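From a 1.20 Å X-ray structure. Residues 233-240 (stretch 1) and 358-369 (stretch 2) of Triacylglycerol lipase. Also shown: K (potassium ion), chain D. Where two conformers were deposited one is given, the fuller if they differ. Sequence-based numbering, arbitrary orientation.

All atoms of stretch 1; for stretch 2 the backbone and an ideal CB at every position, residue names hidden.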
ATOM      1  N   GLY A 233      -9.433  -1.017   6.280  1.00  6.64           N
ATOM      2  CA  GLY A 233      -9.842   0.241   5.677  1.00  6.98           C
ATOM      3  C   GLY A 233      -9.334   1.447   6.450  1.00  7.10           C
ATOM      4  O   GLY A 233      -8.653   1.332   7.474  1.00  7.86           O
ATOM      5  N   THR A 234      -9.656   2.618   5.938  1.00  7.21           N
ATOM      6  CA  THR A 234      -9.399   3.849   6.633  1.00  7.26           C
ATOM      7  C   THR A 234     -10.648   4.704   6.607  1.00  7.04           C
ATOM      8  O   THR A 234     -11.291   4.868   5.571  1.00  7.11           O
ATOM      9  CB  THR A 234      -8.221   4.638   6.025  1.00  7.49           C
ATOM     10  OG1 THR A 234      -8.235   5.930   6.617  1.00  7.87           O
ATOM     11  CG2 THR A 234      -8.295   4.749   4.489  1.00  8.62           C
ATOM     12  N   THR A 235     -10.971   5.284   7.758  1.00  7.27           N
ATOM     13  CA  THR A 235     -12.139   6.153   7.830  1.00  7.78           C
ATOM     14  C   THR A 235     -11.927   7.473   7.098  1.00  7.50           C
ATOM     15  O   THR A 235     -12.882   8.199   6.875  1.00  8.26           O
ATOM     16  CB  THR A 235     -12.613   6.394   9.268  1.00  8.68           C
ATOM     17  OG1 THR A 235     -11.623   7.113  10.006  1.00  8.05           O
ATOM     18  CG2 THR A 235     -12.972   5.084   9.960  1.00  9.55           C
ATOM     19  N   LEU A 236     -10.707   7.740   6.645  1.00  7.95           N
ATOM     20  CA  LEU A 236     -10.486   8.883   5.758  1.00  8.42           C
ATOM     21  C   LEU A 236     -11.291   8.719   4.473  1.00  7.19           C
ATOM     22  O   LEU A 236     -11.884   9.681   3.964  1.00  8.78           O
ATOM     23  CB  LEU A 236      -9.006   9.082   5.441  1.00  9.48           C
ATOM     24  CG  LEU A 236      -8.673  10.345   4.639  1.00 11.05           C
ATOM     25  CD1 LEU A 236      -9.123  11.605   5.364  1.00 12.63           C
ATOM     26  CD2 LEU A 236      -7.196  10.384   4.355  1.00 10.69           C
ATOM     27  N   SER A 237     -11.354   7.500   3.942  1.00  7.63           N
ATOM     28  CA  SER A 237     -12.218   7.276   2.799  1.00  8.06           C
ATOM     29  C   SER A 237     -13.689   7.377   3.209  1.00  7.61           C
ATOM     30  O   SER A 237     -14.480   8.031   2.522  1.00  9.00           O
ATOM     31  CB  SER A 237     -11.950   5.947   2.107  1.00  8.80           C
ATOM     32  OG  SER A 237     -12.903   5.812   1.067  1.00  9.34           O
ATOM     33  N   ASP A 238     -14.074   6.734   4.307  1.00  7.43           N
ATOM     34  CA  ASP A 238     -15.466   6.759   4.739  1.00  7.97           C
ATOM     35  C   ASP A 238     -16.015   8.192   4.834  1.00  7.94           C
ATOM     36  O   ASP A 238     -17.130   8.470   4.408  1.00  9.11           O
ATOM     37  CB  ASP A 238     -15.627   6.121   6.112  1.00  9.06           C
ATOM     38  CG  ASP A 238     -15.269   4.646   6.156  1.00 10.57           C
ATOM     39  OD1 ASP A 238     -14.818   4.065   5.169  1.00 12.12           O
ATOM     40  OD2 ASP A 238     -15.414   4.061   7.245  1.00 13.94           O
ATOM     41  N   LEU A 239     -15.219   9.098   5.390  1.00  8.93           N
ATOM     42  CA  LEU A 239     -15.702  10.411   5.769  1.00 10.68           C
ATOM     43  C   LEU A 239     -15.710  11.427   4.608  1.00 11.15           C
ATOM     44  O   LEU A 239     -16.378  12.457   4.710  1.00 13.56           O
ATOM     45  CB  LEU A 239     -14.945  10.964   6.989  1.00 10.64           C
ATOM     46  CG  LEU A 239     -13.478  11.377   6.852  1.00 10.81           C
ATOM     47  CD1 LEU A 239     -13.331  12.810   6.359  1.00 10.95           C
ATOM     48  CD2 LEU A 239     -12.799  11.220   8.185  1.00 11.43           C
ATOM     49  N   MET A 240     -14.976  11.130   3.529  1.00 12.46           N
ATOM     50  CA  MET A 240     -14.803  12.042   2.379  1.00 13.93           C
ATOM     51  C   MET A 240     -15.581  11.590   1.152  1.00 12.30           C
ATOM     52  O   MET A 240     -15.640  10.404   0.871  1.00 11.99           O
ATOM     53  CB  MET A 240     -13.330  12.085   1.947  1.00 13.38           C
ATOM     54  CG  MET A 240     -12.402  12.751   2.898  1.00 16.86           C
ATOM     55  SD  MET A 240     -10.828  13.107   2.122  1.00 19.23           S
ATOM     56  CE  MET A 240     -11.226  14.563   1.159  1.00 19.20           C
ATOM     57  N   UNK A 358      -5.276  18.127   8.707  1.00 12.87           N
ATOM     58  CA  UNK A 358      -6.740  18.034   8.648  1.00 12.87           C
ATOM     59  C   UNK A 358      -7.245  16.598   8.547  1.00 11.15           C
ATOM     60  O   UNK A 358      -8.301  16.272   9.103  1.00 12.43           O
ATOM     61  CB  UNK A 358      -7.262  18.837   7.455  1.00 12.87           C
ATOM     62  N   UNK A 359      -6.504  15.742   7.851  1.00 11.09           N
ATOM     63  CA  UNK A 359      -6.902  14.358   7.692  1.00 10.36           C
ATOM     64  C   UNK A 359      -6.793  13.623   9.029  1.00 10.81           C
ATOM     65  O   UNK A 359      -7.704  12.883   9.412  1.00 10.99           O
ATOM     66  CB  UNK A 359      -6.045  13.673   6.626  1.00 10.36           C
ATOM     67  N   UNK A 360      -5.690  13.821   9.746  1.00 11.04           N
ATOM     68  CA  UNK A 360      -5.520  13.224  11.069  1.00 11.09           C
ATOM     69  C   UNK A 360      -6.598  13.702  12.027  1.00 11.53           C
ATOM     70  O   UNK A 360      -7.140  12.926  12.797  1.00 10.86           O
ATOM     71  CB  UNK A 360      -4.136  13.553  11.631  1.00 11.09           C
ATOM     72  N   UNK A 361      -6.900  14.992  11.987  1.00 10.65           N
ATOM     73  CA  UNK A 361      -7.848  15.547  12.938  1.00 12.49           C
ATOM     74  C   UNK A 361      -9.277  15.098  12.616  1.00 11.80           C
ATOM     75  O   UNK A 361     -10.055  14.828  13.530  1.00 12.44           O
ATOM     76  CB  UNK A 361      -7.759  17.074  12.942  1.00 12.49           C
ATOM     77  N   UNK A 362      -9.632  14.997  11.337  1.00 11.79           N
ATOM     78  CA  UNK A 362     -10.962  14.483  11.011  1.00 12.90           C
ATOM     79  C   UNK A 362     -11.125  13.006  11.355  1.00 11.91           C
ATOM     80  O   UNK A 362     -12.122  12.620  11.940  1.00 11.82           O
ATOM     81  CB  UNK A 362     -11.250  14.695   9.523  1.00 12.90           C
ATOM     82  N   UNK A 363     -10.154  12.172  11.006  1.00 10.60           N
ATOM     83  CA  UNK A 363     -10.220  10.783  11.426  1.00  9.60           C
ATOM     84  C   UNK A 363     -10.233  10.680  12.952  1.00  9.47           C
ATOM     85  O   UNK A 363     -10.866   9.802  13.521  1.00 10.13           O
ATOM     86  CB  UNK A 363      -9.043   9.996  10.847  1.00  9.60           C
ATOM     87  N   UNK A 364      -9.514  11.589  13.605  1.00  9.72           N
ATOM     88  CA  UNK A 364      -9.349  11.556  15.048  1.00  9.87           C
ATOM     89  C   UNK A 364     -10.599  11.894  15.840  1.00  9.52           C
ATOM     90  O   UNK A 364     -10.584  11.824  17.071  1.00 10.53           O
ATOM     91  CB  UNK A 364      -8.233  12.523  15.448  1.00  9.87           C
ATOM     92  N   UNK A 365     -11.678  12.247  15.149  0.53  9.93           N
ATOM     93  CA  UNK A 365     -12.954  12.487  15.821  0.53 10.65           C
ATOM     94  C   UNK A 365     -14.132  11.878  15.071  0.53 10.65           C
ATOM     95  O   UNK A 365     -15.293  12.198  15.352  0.53 11.91           O
ATOM     96  CB  UNK A 365     -13.178  13.991  15.993  0.53 10.65           C
ATOM     97  N   UNK A 366     -13.838  10.998  14.119  1.00 10.87           N
ATOM     98  CA  UNK A 366     -14.882  10.392  13.296  1.00 10.39           C
ATOM     99  C   UNK A 366     -15.392   9.089  13.899  1.00 10.80           C
ATOM    100  O   UNK A 366     -14.642   8.123  14.052  1.00 10.44           O
ATOM    101  CB  UNK A 366     -14.358  10.139  11.881  1.00 10.39           C
ATOM    102  N   UNK A 367     -16.679   9.097  14.228  0.51 11.28           N
ATOM    103  CA  UNK A 367     -17.399   7.920  14.683  0.51 12.17           C
ATOM    104  C   UNK A 367     -18.500   7.572  13.708  0.51 12.15           C
ATOM    105  O   UNK A 367     -18.884   8.391  12.862  0.51 12.19           O
ATOM    106  CB  UNK A 367     -17.976   8.141  16.083  0.51 12.17           C
ATOM    107  N   UNK A 368     -19.020   6.359  13.836  1.00 12.35           N
ATOM    108  CA  UNK A 368     -20.161   5.948  13.027  1.00 13.33           C
ATOM    109  C   UNK A 368     -20.808   4.706  13.609  1.00 14.34           C
ATOM    110  O   UNK A 368     -20.133   3.702  13.879  1.00 14.79           O
ATOM    111  CB  UNK A 368     -19.734   5.694  11.580  1.00 13.33           C
ATOM    112  N   UNK A 369     -22.118   4.779  13.816  1.00 15.45           N
ATOM    113  CA  UNK A 369     -22.889   3.609  14.214  1.00 16.84           C
ATOM    114  C   UNK A 369     -24.121   3.544  13.326  1.00 16.95           C
ATOM    115  O   UNK A 369     -25.193   4.058  13.667  1.00 18.91           O
ATOM    116  CB  UNK A 369     -23.272   3.663  15.694  1.00 16.84           C
TER
HETATM  117  K     K D1457     -17.115   8.335   1.717  1.00 10.14           K

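Position 358 opens the visible part of a helix, and its ideal CB has nothing of stretch 1 within 5.5 Å. Stretch 1 sets no preference, and phi of -71° would admit even a proline. The residue is P358, which makes no contact here.

Position 359 points sideways, with its ideal CB 3.9 Å from L236 CD1. A small or medium side chain with a methyl to offer would suit: alanine, valine, threonine, perhaps isoleucine. It is T359. Its chi1 is p, and CG2 lies 3.8 Å from L236 CD1, a methyl-to-methyl contact.

Position 360 points away and position 361 is out of reach. Stretch 1 asks nothing of either, and any helix-tolerant residue would do. They are A360 and N361; the backbone O of N361 accepts a hydrogen bond from the side chain at 365.

Position 362 points toward stretch 1, its ideal CB 4.0 Å from L239 CD2. The neighbour is a leucine side chain, so leucine, isoleucine, valine or methionine would fit. The residue is L362, with chi1 m and chi2 t. Its CD1 packs 4.0 Å from L239 CD1.

At position 363, the CA of residue 363 lies 6.0 Å from L236 CA, the closest CA pair between the stretches. The ideal CB points sideways, 4.0 Å from T235 OG1 and 4.8 Å from L239 CD2. An unbranched, flexible chain could run along the start of the helix of stretch 1; leucine or glutamine is also conceivable. It is M363. CG lies 3.5 Å from T235 OG1 and 4.3 Å from L239 CD2. SD reaches 3.9 Å from L236 CB and 3.5 Å from T234 OG1, the atom that caps the helix by accepting from L236 N.

Position 364 points away. An ideal CB would sit 2.9 Å from the O of residue 360, a clash within stretch 2, so glycine is favoured. It is G364.

Position 365 is out of reach of stretch 1, which sets no preference. It is R365, whose NE donates to N361 O at 3.3 Å.

Position 366 points toward stretch 1, its ideal CB 4.2 Å from L239 CD2 and 4.5 Å from T235 OG1. T235, D238 and L239 offer a broad surface, suited to an aromatic or a long aliphatic chain. It is Y366, with chi1 t. L239 CB lies over one ring face, 3.5 Å from Y366 CE1, in a CH-pi contact. T235 CB is 3.7 Å from Y366 CD2. A water accepts from T235 OG1 and donates to the backbone O of both M363 and Y366, linking the stretches.

Position 367 points away, and many residues would do. It is S367.

Position 368 points toward stretch 1, but nothing lies near its ideal CB. The carboxylate of D238 is farther off, so a long basic chain, lysine or arginine, would suit. It is R368. NH1 forms a salt bridge with D238 OD2 at 2.8 Å; the hydrogen bond within it is weak, at 139°.

Position 369 is out of reach and unconstrained by stretch 1. It is N369.

Stretch 2, residues 358-369: PTANLMGRYSRN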
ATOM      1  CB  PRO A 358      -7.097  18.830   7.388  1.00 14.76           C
ATOM      2  CG  PRO A 358      -5.868  18.861   6.581  1.00 16.38           C
ATOM      3  CD  PRO A 358      -4.713  18.838   7.551  1.00 14.84           C
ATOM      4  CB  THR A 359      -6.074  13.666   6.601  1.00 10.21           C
ATOM      5  OG1 THR A 359      -4.682  13.863   6.863  1.00 10.93           O
ATOM      6  CG2 THR A 359      -6.406  14.255   5.233  1.00 11.45           C
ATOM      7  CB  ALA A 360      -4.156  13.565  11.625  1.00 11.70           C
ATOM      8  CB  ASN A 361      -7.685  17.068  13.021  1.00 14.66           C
ATOM      9  CG  ASN A 361      -6.302  17.463  13.570  1.00 17.90           C
ATOM     10  OD1 ASN A 361      -5.620  16.647  14.210  1.00 19.28           O
ATOM     11  ND2 ASN A 361      -5.873  18.693  13.294  1.00 19.82           N
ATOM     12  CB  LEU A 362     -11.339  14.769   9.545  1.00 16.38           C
ATOM     13  CG  LEU A 362     -11.702  16.231   9.229  1.00 20.44           C
ATOM     14  CD1 LEU A 362     -12.351  16.330   7.877  1.00 21.76           C
ATOM     15  CD2 LEU A 362     -12.615  16.891  10.287  1.00 22.41           C
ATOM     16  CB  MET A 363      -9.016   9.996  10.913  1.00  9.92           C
ATOM     17  CG  MET A 363      -9.137   9.482   9.497  1.00 11.48           C
ATOM     18  SD  MET A 363      -7.746   8.397   9.050  1.00 12.21           S
ATOM     19  CE  MET A 363      -6.586   9.666   8.807  1.00 11.34           C
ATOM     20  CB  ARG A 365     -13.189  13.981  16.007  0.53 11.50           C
ATOM     21  CG  ARG A 365     -13.414  14.755  14.708  0.53 13.57           C
ATOM     22  CD  ARG A 365     -13.334  16.256  14.959  0.53 15.86           C
ATOM     23  NE  ARG A 365     -12.006  16.592  15.454  0.53 17.19           N
ATOM     24  CZ  ARG A 365     -11.706  17.670  16.164  0.53 18.14           C
ATOM     25  NH1 ARG A 365     -12.655  18.547  16.473  0.53 18.85           N
ATOM     26  NH2 ARG A 365     -10.451  17.857  16.565  0.53 17.91           N
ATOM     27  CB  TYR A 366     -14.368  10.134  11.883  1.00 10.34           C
ATOM     28  CG  TYR A 366     -15.402   9.549  10.943  1.00 10.05           C
ATOM     29  CD1 TYR A 366     -16.292  10.361  10.276  1.00 10.77           C
ATOM     30  CD2 TYR A 366     -15.489   8.193  10.726  1.00 10.11           C
ATOM     31  CE1 TYR A 366     -17.246   9.831   9.417  1.00 10.84           C
ATOM     32  CE2 TYR A 366     -16.418   7.649   9.867  1.00 11.12           C
ATOM     33  CZ  TYR A 366     -17.292   8.467   9.214  1.00 11.25           C
ATOM     34  OH  TYR A 366     -18.207   7.922   8.343  1.00 12.35           O
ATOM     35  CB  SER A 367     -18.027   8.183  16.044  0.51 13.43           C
ATOM     36  OG  SER A 367     -17.025   8.377  17.010  0.51 14.01           O
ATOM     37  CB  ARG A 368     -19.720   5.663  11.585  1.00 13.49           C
ATOM     38  CG  ARG A 368     -20.870   5.343  10.650  1.00 14.40           C
ATOM     39  CD  ARG A 368     -20.394   4.909   9.288  1.00 14.61           C
ATOM     40  NE  ARG A 368     -19.661   3.650   9.383  1.00 14.49           N
ATOM     41  CZ  ARG A 368     -18.613   3.323   8.648  1.00 14.33           C
ATOM     42  NH1 ARG A 368     -18.140   4.165   7.743  1.00 17.78           N
ATOM     43  NH2 ARG A 368     -18.023   2.158   8.839  1.00 14.31           N
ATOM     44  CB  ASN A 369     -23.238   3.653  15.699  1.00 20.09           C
ATOM     45  CG  ASN A 369     -23.692   2.304  16.225  1.00 23.56           C
ATOM     46  OD1 ASN A 369     -24.336   1.535  15.516  1.00 24.82           O
ATOM     47  ND2 ASN A 369     -23.348   2.007  17.470  1.00 25.85           N
TER
HETATM   48  O   HOH W   1     -12.150   7.471  12.697  1.00  9.37           O
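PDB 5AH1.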